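D-threo-3-hydroxyaspartate dehydratase (Delftia, PDB 3WQC) catalyses the PLP- and divalent-metal-dependent deamination of D-threo-3-hydroxyaspartate to oxaloacetate and ammonia, and also dehydrates L-threo- and L-erythro-3-hydroxyaspartate and D-serine. Local coordinates at residues H277-G282 with A343-R348; G282-D287 with G332-A337. All coordinates share one frame; numbering follows the deposited sequence.

Contact 1 (H277-G282 with A343-R348); sequences HQADKG and ADIATR
No direct hydrogen bond joins segment 277-282 to segment 343-348. One water makes the polar link. It donates to Ala279 O at 2.7 Å and accepts from Ile345 N at 2.9 Å, so a backbone N-H in the first turn of helix 345-348 is satisfied through solvent.

The aromatic part is a CH-pi contact. Ala346 CA stands 3.8 Å from the centroid of the His277 ring, over one face but displaced toward the rim. The imidazole CG lies anti to the backbone carbonyl carbon (chi1 -58°), which sends the ring out to the helix. Its NE2 hydrogen-bonds Phe349 O, just past the segment, and this bond helps fix the rotation of the ring.

Segment 277-282 holds the end of strand 268-278 and the turn of the beta-hairpin to strand 283-286. A short 3-10 segment, 279-281, leads to Gly282, which forms a G1 beta bulge with Trp283 against Gln278. Its positive phi (70°) favours glycine.

The rest is van der Waals packing of the Ile345 side chain on the turn backbone. Its CG1 lies anti to the backbone N (chi1 -168°) and carries CD1 to 3.6 Å from Gly282 O. The other branch, CG2, sits 3.9 Å from Ala279 CA.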
# COMPACT_ATOMS: atom_id res chain seq x y z
N HIS B 277 -6.93 22.28 -9.24
CA HIS B 277 -6.53 23.17 -8.18
C HIS B 277 -7.67 23.53 -7.23
O HIS B 277 -8.86 23.44 -7.61
CB HIS B 277 -6.02 24.50 -8.78
CG HIS B 277 -4.88 24.34 -9.73
ND1 HIS B 277 -5.02 24.09 -11.09
CD2 HIS B 277 -3.54 24.26 -9.46
CE1 HIS B 277 -3.80 23.95 -11.65
NE2 HIS B 277 -2.89 24.03 -10.66
N GLN B 278 -7.31 24.07 -6.03
CA GLN B 278 -8.27 24.95 -5.21
C GLN B 278 -7.47 26.22 -4.95
O GLN B 278 -6.61 26.30 -4.04
CB GLN B 278 -8.76 24.28 -3.90
CG GLN B 278 -9.69 23.10 -4.12
CD GLN B 278 -11.00 23.42 -4.85
OE1 GLN B 278 -11.31 24.61 -5.12
NE2 GLN B 278 -11.75 22.42 -5.21
N ALA B 279 -7.59 27.20 -5.84
CA ALA B 279 -6.65 28.34 -5.85
C ALA B 279 -6.71 29.11 -4.56
O ALA B 279 -5.64 29.61 -4.10
CB ALA B 279 -6.93 29.26 -7.08
N ASP B 280 -7.90 29.22 -3.95
CA ASP B 280 -8.01 30.06 -2.75
C ASP B 280 -7.36 29.45 -1.53
O ASP B 280 -7.07 30.14 -0.53
CB ASP B 280 -9.45 30.48 -2.45
CG ASP B 280 -10.35 29.33 -2.16
OD1 ASP B 280 -9.94 28.14 -2.31
OD2 ASP B 280 -11.51 29.65 -1.88
N LYS B 281 -7.07 28.15 -1.62
CA LYS B 281 -6.38 27.48 -0.54
C LYS B 281 -4.92 27.23 -0.91
O LYS B 281 -4.21 26.60 -0.12
CB LYS B 281 -7.06 26.13 -0.22
CG LYS B 281 -8.45 26.30 0.35
CD LYS B 281 -9.04 25.00 0.93
CE LYS B 281 -9.72 24.15 -0.16
NZ LYS B 281 -10.73 23.27 0.49
N GLY B 282 -4.47 27.60 -2.10
CA GLY B 282 -3.10 27.30 -2.53
C GLY B 282 -2.87 25.80 -2.81
O GLY B 282 -1.73 25.31 -2.64
N ALA B 343 0.12 31.98 -3.34
CA ALA B 343 -0.67 32.78 -4.29
C ALA B 343 -0.55 32.16 -5.73
O ALA B 343 0.53 31.66 -6.07
CB ALA B 343 -0.14 34.20 -4.30
N ASP B 344 -1.54 32.28 -6.61
CA ASP B 344 -1.27 31.88 -8.02
C ASP B 344 -0.72 30.42 -8.12
O ASP B 344 0.23 30.12 -8.91
CB ASP B 344 -0.24 32.84 -8.64
CG ASP B 344 -0.84 33.91 -9.43
OD1 ASP B 344 -1.77 34.58 -8.90
OD2 ASP B 344 -0.36 34.12 -10.58
N ILE B 345 -1.26 29.53 -7.30
CA ILE B 345 -0.87 28.09 -7.36
C ILE B 345 -1.04 27.53 -8.78
O ILE B 345 -0.21 26.72 -9.23
CB ILE B 345 -1.60 27.19 -6.31
CG1 ILE B 345 -0.92 25.80 -6.23
CG2 ILE B 345 -3.08 27.08 -6.58
CD1 ILE B 345 0.41 25.79 -5.49
N ALA B 346 -2.08 28.00 -9.51
CA ALA B 346 -2.30 27.53 -10.90
C ALA B 346 -1.16 27.96 -11.88
O ALA B 346 -0.89 27.27 -12.87
CB ALA B 346 -3.69 27.96 -11.43
N THR B 347 -0.53 29.12 -11.63
CA THR B 347 0.61 29.58 -12.47
C THR B 347 1.86 28.80 -12.03
O THR B 347 2.69 28.39 -12.86
CB THR B 347 0.74 31.21 -12.59
OG1 THR B 347 1.37 31.71 -11.43
CG2 THR B 347 -0.62 31.85 -12.74
N ARG B 348 2.00 28.53 -10.73
CA ARG B 348 3.16 27.76 -10.31
C ARG B 348 3.13 26.29 -10.81
O ARG B 348 4.16 25.69 -11.15
CB ARG B 348 3.29 27.77 -8.80
CG ARG B 348 4.60 27.15 -8.42
CD ARG B 348 5.74 27.97 -8.95
NE ARG B 348 6.09 28.73 -7.78
CZ ARG B 348 7.03 28.39 -6.92
NH1 ARG B 348 7.82 27.35 -7.17
NH2 ARG B 348 7.24 29.17 -5.87
O HOH W 1 -3.18 30.08 -5.17

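Contact 2 (G282-D287 with G332-A337); sequences GWAIVD and GILARA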
# COMPACT_ATOMS: atom_id res chain seq x y z
N GLY B 282 -4.47 27.60 -2.10
CA GLY B 282 -3.10 27.30 -2.53
C GLY B 282 -2.87 25.80 -2.81
O GLY B 282 -1.73 25.31 -2.64
N TRP B 283 -3.93 25.06 -3.21
CA TRP B 283 -3.76 23.63 -3.51
C TRP B 283 -3.60 23.35 -4.95
O TRP B 283 -4.37 23.92 -5.77
CB TRP B 283 -5.02 22.86 -3.16
CG TRP B 283 -5.32 22.72 -1.69
CD1 TRP B 283 -4.60 23.26 -0.59
CD2 TRP B 283 -6.47 22.01 -1.12
NE1 TRP B 283 -5.20 22.90 0.58
CE2 TRP B 283 -6.36 22.14 0.33
CE3 TRP B 283 -7.58 21.34 -1.65
CZ2 TRP B 283 -7.32 21.59 1.21
CZ3 TRP B 283 -8.50 20.75 -0.77
CH2 TRP B 283 -8.40 20.89 0.65
N ALA B 284 -2.61 22.53 -5.34
CA ALA B 284 -2.66 21.85 -6.65
C ALA B 284 -3.07 20.40 -6.35
O ALA B 284 -2.64 19.83 -5.36
CB ALA B 284 -1.28 21.89 -7.37
N ILE B 285 -3.92 19.81 -7.18
CA ILE B 285 -4.33 18.43 -6.98
C ILE B 285 -3.58 17.60 -8.02
O ILE B 285 -3.57 17.93 -9.25
CB ILE B 285 -5.88 18.29 -7.17
CG1 ILE B 285 -6.75 19.28 -6.32
CG2 ILE B 285 -6.27 16.82 -6.99
CD1 ILE B 285 -6.35 19.38 -4.98
N VAL B 286 -2.94 16.47 -7.57
CA VAL B 286 -2.20 15.63 -8.51
C VAL B 286 -2.82 14.24 -8.49
O VAL B 286 -3.64 13.91 -7.60
CB VAL B 286 -0.71 15.55 -8.12
CG1 VAL B 286 -0.05 16.94 -8.30
CG2 VAL B 286 -0.49 14.96 -6.70
N ASP B 287 -2.50 13.45 -9.53
CA ASP B 287 -3.01 12.07 -9.65
C ASP B 287 -2.19 11.01 -8.93
O ASP B 287 -2.44 9.82 -9.13
CB ASP B 287 -3.26 11.71 -11.13
CG ASP B 287 -1.98 11.65 -11.93
OD1 ASP B 287 -0.84 11.87 -11.40
OD2 ASP B 287 -2.07 11.35 -13.15
N GLY B 332 -3.77 13.43 -4.79
CA GLY B 332 -2.84 14.01 -3.81
C GLY B 332 -3.06 15.53 -3.76
O GLY B 332 -3.34 16.16 -4.79
N ILE B 333 -2.90 16.13 -2.56
CA ILE B 333 -3.09 17.57 -2.35
C ILE B 333 -1.66 18.12 -2.23
O ILE B 333 -0.97 17.78 -1.26
CB ILE B 333 -3.94 17.90 -1.11
CG1 ILE B 333 -5.37 17.28 -1.07
CG2 ILE B 333 -3.98 19.44 -0.96
CD1 ILE B 333 -6.07 17.44 -2.31
N LEU B 334 -1.19 18.89 -3.19
CA LEU B 334 0.09 19.53 -3.22
C LEU B 334 -0.07 20.99 -2.67
O LEU B 334 -0.96 21.74 -3.08
CB LEU B 334 0.64 19.53 -4.63
CG LEU B 334 2.02 20.14 -4.87
CD1 LEU B 334 2.62 19.65 -6.21
CD2 LEU B 334 2.07 21.68 -4.76
N ALA B 335 0.67 21.33 -1.62
CA ALA B 335 0.48 22.65 -0.98
C ALA B 335 1.78 23.00 -0.22
O ALA B 335 2.76 22.22 -0.27
CB ALA B 335 -0.74 22.72 -0.05
N ARG B 336 1.90 24.22 0.33
CA ARG B 336 3.13 24.57 1.05
C ARG B 336 3.21 23.78 2.37
O ARG B 336 2.21 23.72 3.13
CB ARG B 336 3.14 26.08 1.37
CG ARG B 336 3.25 26.93 0.14
CD ARG B 336 3.32 28.39 0.57
NE ARG B 336 4.61 28.61 1.24
CZ ARG B 336 5.75 28.80 0.57
NH1 ARG B 336 6.89 28.94 1.22
NH2 ARG B 336 5.77 28.78 -0.77
N ALA B 337 4.39 23.21 2.64
CA ALA B 337 4.65 22.54 3.97
C ALA B 337 4.39 23.49 5.12
O ALA B 337 3.89 23.08 6.17
CB ALA B 337 6.08 22.03 4.03
O HOH W 2 -0.06 26.32 -0.75
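Gly332 O is gripped twice from strand 283-286. It accepts a hydrogen bond from Val286 N at 2.8 Å, close to straight at 165°, and a CA-H...O contact from Ile285 CA at 3.3 Å. Leu334 O is held in the same way, by Ala284 N at 2.9 Å and by Trp283 CA at 3.4 Å. The return bonds run from Leu334 N to Ala284 O and from Gly332 N to Val286 O. Ala284-Leu334 and Val286-Gly332 are thus antiparallel hydrogen-bonded pairs, with Ile285-Ile333 the non-hydrogen-bonded pair between them. The two strands lie inside a mixed beta-sheet, with 268-278 and 322-327 as their outer neighbours. At the Gly282 end a water donates to Gly282 O and accepts from Arg336 N.

On one face, Ile333 CG2 sits over the five-membered ring of Trp283, 3.6 Å from its centroid. Ala335 CB touches the same indole at CD1. The Ile285 and Ile333 side chains lie alongside each other in the same rotamer, and their CD1 methyls meet tightly at 3.3 Å. An alanine at Trp283 would probably leave Ile333 CG2 and Ala335 CB less well packed, and would lose the cation-pi partner of Lys281.

On the other face, Ala284 CB packs on Leu334 CB at 4.1 Å. Four backbone bonds and one water make the polar links, while side chains on both faces meet through apolar contacts.

Contact 1 and contact 2 share Gly282, and their centres are 9 Å apart. The hairpin turn in contact 1 leads straight into strand 283-286 of contact 2. On the partner side, strand 332-336 precedes helix 345-348 in the chain. Trp283 O, in contact 2, touches contact 1: Gln278 N lies 3.0 Å from it, a probable hydrogen bond, and Ile345 CG2 packs on it at 3.5 Å. Both contacts lie away from the PLP pocket and the His361-Cys363 metal site, although the Gln278 side chain is about 4 Å from another bound magnesium ion. Both touch the second subunit; Gln278 NE2 hydrogen-bonds the backbone O of Arg151 of that subunit, a residue of the PLP pocket.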